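Local atomic coordinates of nicastrin (Dictyostelium purpureum, PDB entry 4R12), a protein that probably serves as an essential, putatively substrate-recruiting subunit of gamma-secretase, the complex that cleaves membrane proteins such as Notch receptors within the membrane. Residues A[111-119]-A[269-277]. Residues are numbered along the deposited sequence; the frame is centred on the assembly and turned at random.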
ATOM      1  N   ARG A 111     -10.852 -13.178  -1.172  1.00 30.10           N
ATOM      2  CA  ARG A 111     -11.412 -13.652   0.101  1.00 30.25           C
ATOM      3  C   ARG A 111     -10.319 -13.957   1.125  1.00 30.31           C
ATOM      4  O   ARG A 111     -10.559 -13.932   2.335  1.00 29.38           O
ATOM      5  CB  ARG A 111     -12.264 -14.912  -0.108  1.00 34.01           C
ATOM      6  CG  ARG A 111     -13.479 -14.760  -1.029  1.00 37.00           C
ATOM      7  CD  ARG A 111     -14.725 -14.347  -0.254  1.00 37.20           C
ATOM      8  NE  ARG A 111     -15.938 -14.329  -1.073  1.00 35.09           N
ATOM      9  CZ  ARG A 111     -16.836 -15.315  -1.129  1.00 40.77           C
ATOM     10  NH1 ARG A 111     -16.666 -16.423  -0.423  1.00 40.50           N
ATOM     11  NH2 ARG A 111     -17.906 -15.198  -1.906  1.00 40.56           N
ATOM     12  N   TYR A 112      -9.131 -14.287   0.631  1.00 27.51           N
ATOM     13  CA  TYR A 112      -7.961 -14.496   1.479  1.00 30.09           C
ATOM     14  C   TYR A 112      -6.768 -13.918   0.726  1.00 29.75           C
ATOM     15  O   TYR A 112      -6.114 -14.613  -0.046  1.00 27.33           O
ATOM     16  CB  TYR A 112      -7.783 -15.994   1.809  1.00 31.22           C
ATOM     17  CG  TYR A 112      -6.699 -16.371   2.815  1.00 32.21           C
ATOM     18  CD1 TYR A 112      -5.500 -15.662   2.898  1.00 30.42           C
ATOM     19  CD2 TYR A 112      -6.869 -17.459   3.665  1.00 36.43           C
ATOM     20  CE1 TYR A 112      -4.513 -16.016   3.792  1.00 32.98           C
ATOM     21  CE2 TYR A 112      -5.886 -17.819   4.576  1.00 32.41           C
ATOM     22  CZ  TYR A 112      -4.707 -17.099   4.630  1.00 32.79           C
ATOM     23  OH  TYR A 112      -3.719 -17.455   5.523  1.00 31.10           O
ATOM     24  N   PRO A 113      -6.493 -12.617   0.938  1.00 31.20           N
ATOM     25  CA  PRO A 113      -5.384 -11.947   0.244  1.00 29.04           C
ATOM     26  C   PRO A 113      -4.047 -12.656   0.459  1.00 27.96           C
ATOM     27  O   PRO A 113      -3.717 -13.011   1.598  1.00 29.20           O
ATOM     28  CB  PRO A 113      -5.364 -10.539   0.879  1.00 28.55           C
ATOM     29  CG  PRO A 113      -6.774 -10.329   1.358  1.00 27.87           C
ATOM     30  CD  PRO A 113      -7.220 -11.707   1.840  1.00 28.56           C
ATOM     31  N   ASN A 114      -3.320 -12.885  -0.626  1.00 27.08           N
ATOM     32  CA  ASN A 114      -1.991 -13.484  -0.583  1.00 29.35           C
ATOM     33  C   ASN A 114      -1.938 -14.885  -0.016  1.00 31.04           C
ATOM     34  O   ASN A 114      -0.880 -15.311   0.434  1.00 31.36           O
ATOM     35  CB  ASN A 114      -1.048 -12.602   0.233  1.00 31.59           C
ATOM     36  CG  ASN A 114      -0.590 -11.400  -0.528  1.00 32.35           C
ATOM     37  OD1 ASN A 114      -0.140 -11.513  -1.661  1.00 29.37           O
ATOM     38  ND2 ASN A 114      -0.706 -10.234   0.086  1.00 32.85           N
ATOM     39  N   LYS A 115      -3.074 -15.583  -0.019  1.00 31.48           N
ATOM     40  CA  LYS A 115      -3.178 -16.900   0.620  1.00 31.15           C
ATOM     41  C   LYS A 115      -2.000 -17.819   0.310  1.00 32.67           C
ATOM     42  O   LYS A 115      -1.368 -18.368   1.221  1.00 31.51           O
ATOM     43  CB  LYS A 115      -4.473 -17.604   0.201  1.00 32.29           C
ATOM     44  CG  LYS A 115      -4.653 -18.959   0.887  1.00 36.37           C
ATOM     45  CD  LYS A 115      -5.337 -19.969  -0.020  1.00 39.89           C
ATOM     46  CE  LYS A 115      -6.846 -19.846   0.019  1.00 42.57           C
ATOM     47  NZ  LYS A 115      -7.474 -20.804  -0.951  1.00 44.29           N
ATOM     48  N   ILE A 116      -1.699 -17.986  -0.972  1.00 32.01           N
ATOM     49  CA  ILE A 116      -0.732 -19.008  -1.369  1.00 34.33           C
ATOM     50  C   ILE A 116       0.707 -18.589  -1.110  1.00 33.17           C
ATOM     51  O   ILE A 116       1.599 -19.432  -1.135  1.00 31.80           O
ATOM     52  CB  ILE A 116      -0.872 -19.397  -2.863  1.00 34.04           C
ATOM     53  CG1 ILE A 116      -0.540 -18.222  -3.789  1.00 34.96           C
ATOM     54  CG2 ILE A 116      -2.260 -19.958  -3.140  1.00 36.45           C
ATOM     55  CD1 ILE A 116      -0.527 -18.595  -5.287  1.00 34.82           C
ATOM     56  N   TYR A 117       0.937 -17.304  -0.849  1.00 32.19           N
ATOM     57  CA  TYR A 117       2.293 -16.821  -0.563  1.00 32.84           C
ATOM     58  C   TYR A 117       2.584 -16.702   0.934  1.00 34.04           C
ATOM     59  O   TYR A 117       3.679 -16.312   1.327  1.00 32.68           O
ATOM     60  CB  TYR A 117       2.526 -15.479  -1.249  1.00 32.47           C
ATOM     61  CG  TYR A 117       2.298 -15.581  -2.733  1.00 35.02           C
ATOM     62  CD1 TYR A 117       3.080 -16.432  -3.510  1.00 35.48           C
ATOM     63  CD2 TYR A 117       1.279 -14.875  -3.353  1.00 32.10           C
ATOM     64  CE1 TYR A 117       2.869 -16.556  -4.874  1.00 35.95           C
ATOM     65  CE2 TYR A 117       1.064 -14.990  -4.724  1.00 34.39           C
ATOM     66  CZ  TYR A 117       1.863 -15.838  -5.471  1.00 35.70           C
ATOM     67  OH  TYR A 117       1.663 -15.966  -6.829  1.00 38.91           O
ATOM     68  N   GLY A 118       1.614 -17.071   1.766  1.00 32.87           N
ATOM     69  CA  GLY A 118       1.788 -16.984   3.206  1.00 32.51           C
ATOM     70  C   GLY A 118       2.027 -18.319   3.880  1.00 36.07           C
ATOM     71  O   GLY A 118       2.369 -19.293   3.221  1.00 35.60           O
ATOM     72  N   LEU A 119       1.849 -18.362   5.203  1.00 36.21           N
ATOM     73  CA  LEU A 119       2.068 -19.577   5.991  1.00 37.97           C
ATOM     74  C   LEU A 119       1.093 -20.708   5.733  1.00 39.62           C
ATOM     75  O   LEU A 119       1.407 -21.864   5.991  1.00 42.94           O
ATOM     76  CB  LEU A 119       2.001 -19.257   7.485  1.00 39.51           C
ATOM     77  CG  LEU A 119       3.249 -18.754   8.194  1.00 39.39           C
ATOM     78  CD1 LEU A 119       2.937 -18.635   9.669  1.00 37.15           C
ATOM     79  CD2 LEU A 119       4.432 -19.681   7.971  1.00 38.42           C
ATOM     80  N   ASN A 269       7.381  -2.505   1.502  1.00 24.34           N
ATOM     81  CA  ASN A 269       6.653  -2.141   0.293  1.00 25.29           C
ATOM     82  C   ASN A 269       6.300  -3.391  -0.516  1.00 24.76           C
ATOM     83  O   ASN A 269       6.941  -4.427  -0.368  1.00 24.63           O
ATOM     84  CB  ASN A 269       7.481  -1.175  -0.552  1.00 24.25           C
ATOM     85  CG  ASN A 269       6.626  -0.308  -1.463  1.00 24.48           C
ATOM     86  OD1 ASN A 269       5.443  -0.590  -1.681  1.00 25.61           O
ATOM     87  ND2 ASN A 269       7.234   0.748  -2.024  1.00 25.09           N
ATOM     88  N   ALA A 270       5.274  -3.273  -1.352  1.00 22.30           N
ATOM     89  CA  ALA A 270       4.811  -4.327  -2.260  1.00 24.14           C
ATOM     90  C   ALA A 270       4.422  -5.634  -1.545  1.00 26.19           C
ATOM     91  O   ALA A 270       4.419  -6.716  -2.145  1.00 26.61           O
ATOM     92  CB  ALA A 270       5.877  -4.583  -3.342  1.00 23.76           C
ATOM     93  N   GLU A 271       4.053  -5.525  -0.270  1.00 24.72           N
ATOM     94  CA  GLU A 271       3.595  -6.683   0.483  1.00 25.19           C
ATOM     95  C   GLU A 271       2.271  -7.224  -0.030  1.00 27.07           C
ATOM     96  O   GLU A 271       2.004  -8.419   0.095  1.00 27.29           O
ATOM     97  CB  GLU A 271       3.449  -6.335   1.972  1.00 22.78           C
ATOM     98  CG  GLU A 271       4.759  -6.008   2.616  1.00 23.29           C
ATOM     99  CD  GLU A 271       5.682  -7.221   2.706  1.00 25.19           C
ATOM    100  OE1 GLU A 271       5.521  -8.033   3.633  1.00 26.98           O
ATOM    101  OE2 GLU A 271       6.559  -7.362   1.842  1.00 24.42           O
ATOM    102  N   ARG A 272       1.432  -6.354  -0.597  1.00 25.35           N
ATOM    103  CA  ARG A 272       0.121  -6.811  -1.068  1.00 26.33           C
ATOM    104  C   ARG A 272       0.263  -7.692  -2.299  1.00 28.80           C
ATOM    105  O   ARG A 272      -0.716  -8.253  -2.781  1.00 28.00           O
ATOM    106  CB  ARG A 272      -0.805  -5.641  -1.392  1.00 25.89           C
ATOM    107  CG  ARG A 272      -0.948  -4.604  -0.297  1.00 28.30           C
ATOM    108  CD  ARG A 272      -1.120  -5.237   1.021  1.00 27.15           C
ATOM    109  NE  ARG A 272      -1.301  -4.292   2.134  1.00 27.65           N
ATOM    110  CZ  ARG A 272      -1.587  -4.719   3.358  1.00 28.55           C
ATOM    111  NH1 ARG A 272      -1.696  -6.034   3.566  1.00 23.76           N
ATOM    112  NH2 ARG A 272      -1.769  -3.872   4.357  1.00 26.49           N
ATOM    113  N   TRP A 273       1.486  -7.809  -2.811  1.00 26.34           N
ATOM    114  CA  TRP A 273       1.718  -8.583  -4.023  1.00 29.55           C
ATOM    115  C   TRP A 273       2.677  -9.732  -3.723  1.00 30.89           C
ATOM    116  O   TRP A 273       3.710  -9.901  -4.379  1.00 31.45           O
ATOM    117  CB  TRP A 273       2.235  -7.667  -5.135  1.00 29.61           C
ATOM    118  CG  TRP A 273       1.284  -6.535  -5.384  1.00 29.17           C
ATOM    119  CD1 TRP A 273       1.365  -5.266  -4.871  1.00 30.14           C
ATOM    120  CD2 TRP A 273       0.072  -6.582  -6.149  1.00 29.03           C
ATOM    121  NE1 TRP A 273       0.288  -4.519  -5.289  1.00 27.57           N
ATOM    122  CE2 TRP A 273      -0.519  -5.302  -6.071  1.00 28.65           C
ATOM    123  CE3 TRP A 273      -0.569  -7.580  -6.891  1.00 31.93           C
ATOM    124  CZ2 TRP A 273      -1.716  -4.995  -6.713  1.00 30.52           C
ATOM    125  CZ3 TRP A 273      -1.756  -7.271  -7.531  1.00 32.59           C
ATOM    126  CH2 TRP A 273      -2.317  -5.990  -7.440  1.00 33.98           C
ATOM    127  N   GLY A 274       2.324 -10.508  -2.704  1.00 28.98           N
ATOM    128  CA  GLY A 274       3.075 -11.699  -2.347  1.00 29.94           C
ATOM    129  C   GLY A 274       4.201 -11.484  -1.353  1.00 29.28           C
ATOM    130  O   GLY A 274       5.205 -12.199  -1.398  1.00 28.54           O
ATOM    131  N   TYR A 275       4.054 -10.480  -0.480  1.00 27.58           N
ATOM    132  CA  TYR A 275       5.041 -10.197   0.564  1.00 25.09           C
ATOM    133  C   TYR A 275       6.462 -10.001   0.049  1.00 27.21           C
ATOM    134  O   TYR A 275       7.403 -10.410   0.714  1.00 26.78           O
ATOM    135  CB  TYR A 275       5.062 -11.339   1.601  1.00 28.79           C
ATOM    136  CG  TYR A 275       3.709 -11.699   2.157  1.00 28.39           C
ATOM    137  CD1 TYR A 275       3.038 -10.824   3.000  1.00 28.94           C
ATOM    138  CD2 TYR A 275       3.097 -12.912   1.845  1.00 30.73           C
ATOM    139  CE1 TYR A 275       1.801 -11.131   3.512  1.00 28.00           C
ATOM    140  CE2 TYR A 275       1.848 -13.235   2.365  1.00 30.72           C
ATOM    141  CZ  TYR A 275       1.211 -12.331   3.204  1.00 29.75           C
ATOM    142  OH  TYR A 275      -0.024 -12.609   3.734  1.00 29.14           O
ATOM    143  N   VAL A 276       6.648  -9.386  -1.116  1.00 26.68           N
ATOM    144  CA  VAL A 276       7.984  -9.420  -1.696  1.00 26.53           C
ATOM    145  C   VAL A 276       8.972  -8.504  -0.985  1.00 26.44           C
ATOM    146  O   VAL A 276      10.179  -8.752  -1.030  1.00 27.14           O
ATOM    147  CB  VAL A 276       7.969  -9.089  -3.195  1.00 28.90           C
ATOM    148  CG1 VAL A 276       7.117 -10.120  -3.940  1.00 29.29           C
ATOM    149  CG2 VAL A 276       7.465  -7.693  -3.443  1.00 27.58           C
ATOM    150  N   GLY A 277       8.470  -7.461  -0.321  1.00 26.45           N
ATOM    151  CA  GLY A 277       9.323  -6.580   0.463  1.00 24.71           C
ATOM    152  C   GLY A 277       9.952  -7.259   1.670  1.00 27.69           C
ATOM    153  O   GLY A 277      11.177  -7.259   1.822  1.00 27.94           O
TER
HETATM  154  O   HOH W   1      -1.169 -14.935   3.132  1.00 32.25           O
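Asn114 and Tyr275 carry most of this buried contact between a loop of the nicastrin small lobe and the turn that leads into helix 276-287 of the large lobe. The carboxamide of Asn114 lies over one face of the Tyr275 ring, while CB of Asn114 sits 3.6 Å from Tyr275 OH. Asn114 CG stands anti to the carbonyl carbon of its own residue (chi1 -77°), which carries the amide across to the backbone of 271-274. There OD1 accepts a weak, bent hydrogen bond from Gly274 N (2.9 Å, 127° at the hydrogen), and ND2 comes within 3.3 Å of Glu271 O. Asn114 is the third residue of a type II turn from Tyr112 to Lys115, and its positive phi suits that place. A water joins the two main residues a second time, 2.7 Å from both Tyr275 OH and Asn114 O, its bond to the carbonyl being weak. Tyr117 adds a second patch: its CD2 reaches Gly274 CA at 3.8 Å, obliquely to the ring, and its carbonyl O meets Tyr275 CD2 at the ring edge, 3.5 Å away. That same oxygen accepts a hydrogen bond from Lys390, while Met386 and Ser387 of helix 385-389 also touch Tyr275. Gly274 has backbone angles that call for glycine, and a CB there would press on the Tyr117 ring. An alanine in place of Asn114 removes the amide and is likely to leave Gly274 N without this acceptor and one face of Tyr275 less covered. No charged pair joins these two segments; side-chain packing does most of the work of holding loop 111-119 to the turn before helix 276-287, and the weak amide bond and the bridging water add to it.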